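Local atomic coordinates of tryptophan halogenase (Shewanella frigidimarina, PDB entry 2PYX), a protein that probably binds FAD and acts as a flavin-dependent tryptophan halogenase, with a likely monooxygenase-type activity. Residues E9-G14 with N44-E49. Sequence-based numbering, arbitrary orientation. Where two conformers were deposited one is given.
Sequences EIIIVG and NITLIE
Ile-12 sits in the hollow between Ile-45 and Leu-47 on the neighbouring parallel strand: its CD1 reaches back to CG2 of Ile-45 at 3.8 Å, and its CG2 meets CD1 of Leu-47 at 3.9 Å. CG1 beside the backbone N (chi1 -57°) sends CD1 back toward Ile-45, and CG2, beside the carbonyl carbon, faces Leu-47. On the face bearing Glu-9, Ile-11 and Val-13, the bent Ile-11 chain lays CD1 on CB of Thr-46 at 3.8 Å. Ile-11 CG2 receives the tip of Ile-48, CD1, at 4.0 Å. At the strand starts, the Glu-9 chain folds over at chi2 (-59°), and in one of two Asn-44 conformers its OE1 accepts a hydrogen bond from Asn-44 ND2 (3.0 Å), so this bond may not always be held. An alanine in place of Glu-9 would probably cost the Asn-44 amide this acceptor and its CB the carboxylate it leans on. Between the two faces, five backbone hydrogen bonds, the first donated by Ile-10 N and the last by Gly-14 N, join the strands, donors alternating. Beyond the last, the Leu-47 isobutyl group packs against the Gly-14 carbonyl, CG 3.5 Å from O, an oxygen buried here with no polar partner in the model. Gly-14 opens a GxGxxG pattern, consistent with a Rossmann-type FAD site: strand 9-13, helix 16-31 and strand 44-49 form a right-handed beta-alpha-beta unit. That helix covers the Ile-12 face, with Ala-23 against Ile-12 and Trp-20 against Leu-47; Leu-212 of strand 209-214 covers Ile-11, Val-13 and Ile-48, and the sheet continues through strands 224-227 beside 9-13 and 192-195 beside 44-49.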
loop_
_atom_site.group_PDB
_atom_site.type_symbol
_atom_site.label_atom_id
_atom_site.label_comp_id
_atom_site.label_asym_id
_atom_site.label_seq_id
_atom_site.Cartn_x
_atom_site.Cartn_y
_atom_site.Cartn_z
ATOM N N GLU A 9 -18.279 0.477 -22.878
ATOM C CA GLU A 9 -17.243 -0.369 -23.453
ATOM C C GLU A 9 -15.912 -0.026 -22.842
ATOM O O GLU A 9 -15.318 0.999 -23.186
ATOM C CB GLU A 9 -17.177 -0.189 -24.966
ATOM C CG GLU A 9 -18.529 -0.418 -25.670
ATOM C CD GLU A 9 -19.065 -1.810 -25.427
ATOM O OE1 GLU A 9 -18.327 -2.764 -25.740
ATOM O OE2 GLU A 9 -20.195 -1.944 -24.871
ATOM N N ILE A 10 -15.432 -0.895 -21.957
ATOM C CA ILE A 10 -14.267 -0.598 -21.127
ATOM C C ILE A 10 -13.173 -1.586 -21.462
ATOM O O ILE A 10 -13.390 -2.796 -21.365
ATOM C CB ILE A 10 -14.585 -0.786 -19.630
ATOM C CG1 ILE A 10 -15.900 -0.109 -19.249
ATOM C CG2 ILE A 10 -13.426 -0.230 -18.799
ATOM C CD1 ILE A 10 -15.938 1.345 -19.511
ATOM N N ILE A 11 -12.005 -1.066 -21.862
ATOM C CA ILE A 11 -10.862 -1.839 -22.244
ATOM C C ILE A 11 -9.718 -1.602 -21.274
ATOM O O ILE A 11 -9.250 -0.444 -21.121
ATOM C CB ILE A 11 -10.388 -1.515 -23.689
ATOM C CG1 ILE A 11 -11.554 -1.558 -24.691
ATOM C CG2 ILE A 11 -9.257 -2.425 -24.079
ATOM C CD1 ILE A 11 -12.215 -2.858 -24.761
ATOM N N ILE A 12 -9.276 -2.663 -20.610
ATOM C CA ILE A 12 -8.145 -2.650 -19.683
ATOM C C ILE A 12 -6.936 -3.227 -20.380
ATOM O O ILE A 12 -6.978 -4.355 -20.874
ATOM C CB ILE A 12 -8.468 -3.467 -18.419
ATOM C CG1 ILE A 12 -9.743 -2.933 -17.741
ATOM C CG2 ILE A 12 -7.265 -3.504 -17.519
ATOM C CD1 ILE A 12 -10.307 -3.896 -16.732
ATOM N N VAL A 13 -5.857 -2.455 -20.427
ATOM C CA VAL A 13 -4.674 -2.847 -21.156
ATOM C C VAL A 13 -3.625 -3.217 -20.125
ATOM O O VAL A 13 -3.049 -2.328 -19.452
ATOM C CB VAL A 13 -4.183 -1.731 -22.097
ATOM C CG1 VAL A 13 -3.015 -2.231 -22.932
ATOM C CG2 VAL A 13 -5.318 -1.295 -23.021
ATOM N N GLY A 14 -3.398 -4.524 -19.982
ATOM C CA GLY A 14 -2.541 -5.045 -18.961
ATOM C C GLY A 14 -3.292 -5.828 -17.906
ATOM O O GLY A 14 -4.411 -5.479 -17.537
ATOM N N ASN A 44 -19.378 -3.768 -20.612
ATOM C CA ASN A 44 -18.695 -4.801 -21.376
ATOM C C ASN A 44 -17.212 -4.562 -21.174
ATOM O O ASN A 44 -16.629 -3.632 -21.743
ATOM C CB ASN A 44 -19.066 -4.736 -22.862
ATOM C CG ASN A 44 -18.443 -5.874 -23.674
ATOM O OD1 ASN A 44 -18.203 -6.957 -23.154
ATOM N ND2 ASN A 44 -18.167 -5.611 -24.954
ATOM N N ILE A 45 -16.616 -5.378 -20.311
ATOM C CA ILE A 45 -15.235 -5.191 -19.895
ATOM C C ILE A 45 -14.333 -6.247 -20.549
ATOM O O ILE A 45 -14.600 -7.443 -20.439
ATOM C CB ILE A 45 -15.121 -5.314 -18.370
ATOM C CG1 ILE A 45 -16.045 -4.340 -17.637
ATOM C CG2 ILE A 45 -13.657 -5.125 -17.935
ATOM C CD1 ILE A 45 -16.281 -4.771 -16.225
ATOM N N THR A 46 -13.308 -5.790 -21.256
ATOM C CA THR A 46 -12.311 -6.640 -21.880
ATOM C C THR A 46 -10.935 -6.270 -21.331
ATOM O O THR A 46 -10.571 -5.089 -21.289
ATOM C CB THR A 46 -12.328 -6.460 -23.413
ATOM O OG1 THR A 46 -13.631 -6.778 -23.939
ATOM C CG2 THR A 46 -11.246 -7.328 -24.099
ATOM N N LEU A 47 -10.160 -7.279 -20.964
ATOM C CA LEU A 47 -8.815 -7.124 -20.492
ATOM C C LEU A 47 -7.867 -7.759 -21.492
ATOM O O LEU A 47 -7.992 -8.963 -21.766
ATOM C CB LEU A 47 -8.632 -7.689 -19.074
ATOM C CG LEU A 47 -7.287 -7.360 -18.378
ATOM C CD1 LEU A 47 -7.459 -7.336 -16.876
ATOM C CD2 LEU A 47 -6.222 -8.371 -18.723
ATOM N N ILE A 48 -6.942 -6.967 -22.029
ATOM C CA ILE A 48 -5.930 -7.440 -22.992
ATOM C C ILE A 48 -4.629 -7.541 -22.214
ATOM O O ILE A 48 -4.094 -6.534 -21.731
ATOM C CB ILE A 48 -5.751 -6.483 -24.185
ATOM C CG1 ILE A 48 -7.074 -6.276 -24.921
ATOM C CG2 ILE A 48 -4.657 -7.056 -25.128
ATOM C CD1 ILE A 48 -7.068 -5.146 -25.934
ATOM N N GLU A 49 -4.118 -8.766 -22.124
ATOM C CA GLU A 49 -2.912 -9.101 -21.374
ATOM C C GLU A 49 -1.812 -9.556 -22.344
ATOM O O GLU A 49 -2.075 -10.381 -23.215
ATOM C CB GLU A 49 -3.261 -10.212 -20.369
ATOM C CG GLU A 49 -2.149 -10.533 -19.443
ATOM C CD GLU A 49 -2.504 -11.468 -18.325
ATOM O OE1 GLU A 49 -3.615 -12.016 -18.307
ATOM O OE2 GLU A 49 -1.631 -11.651 -17.447
#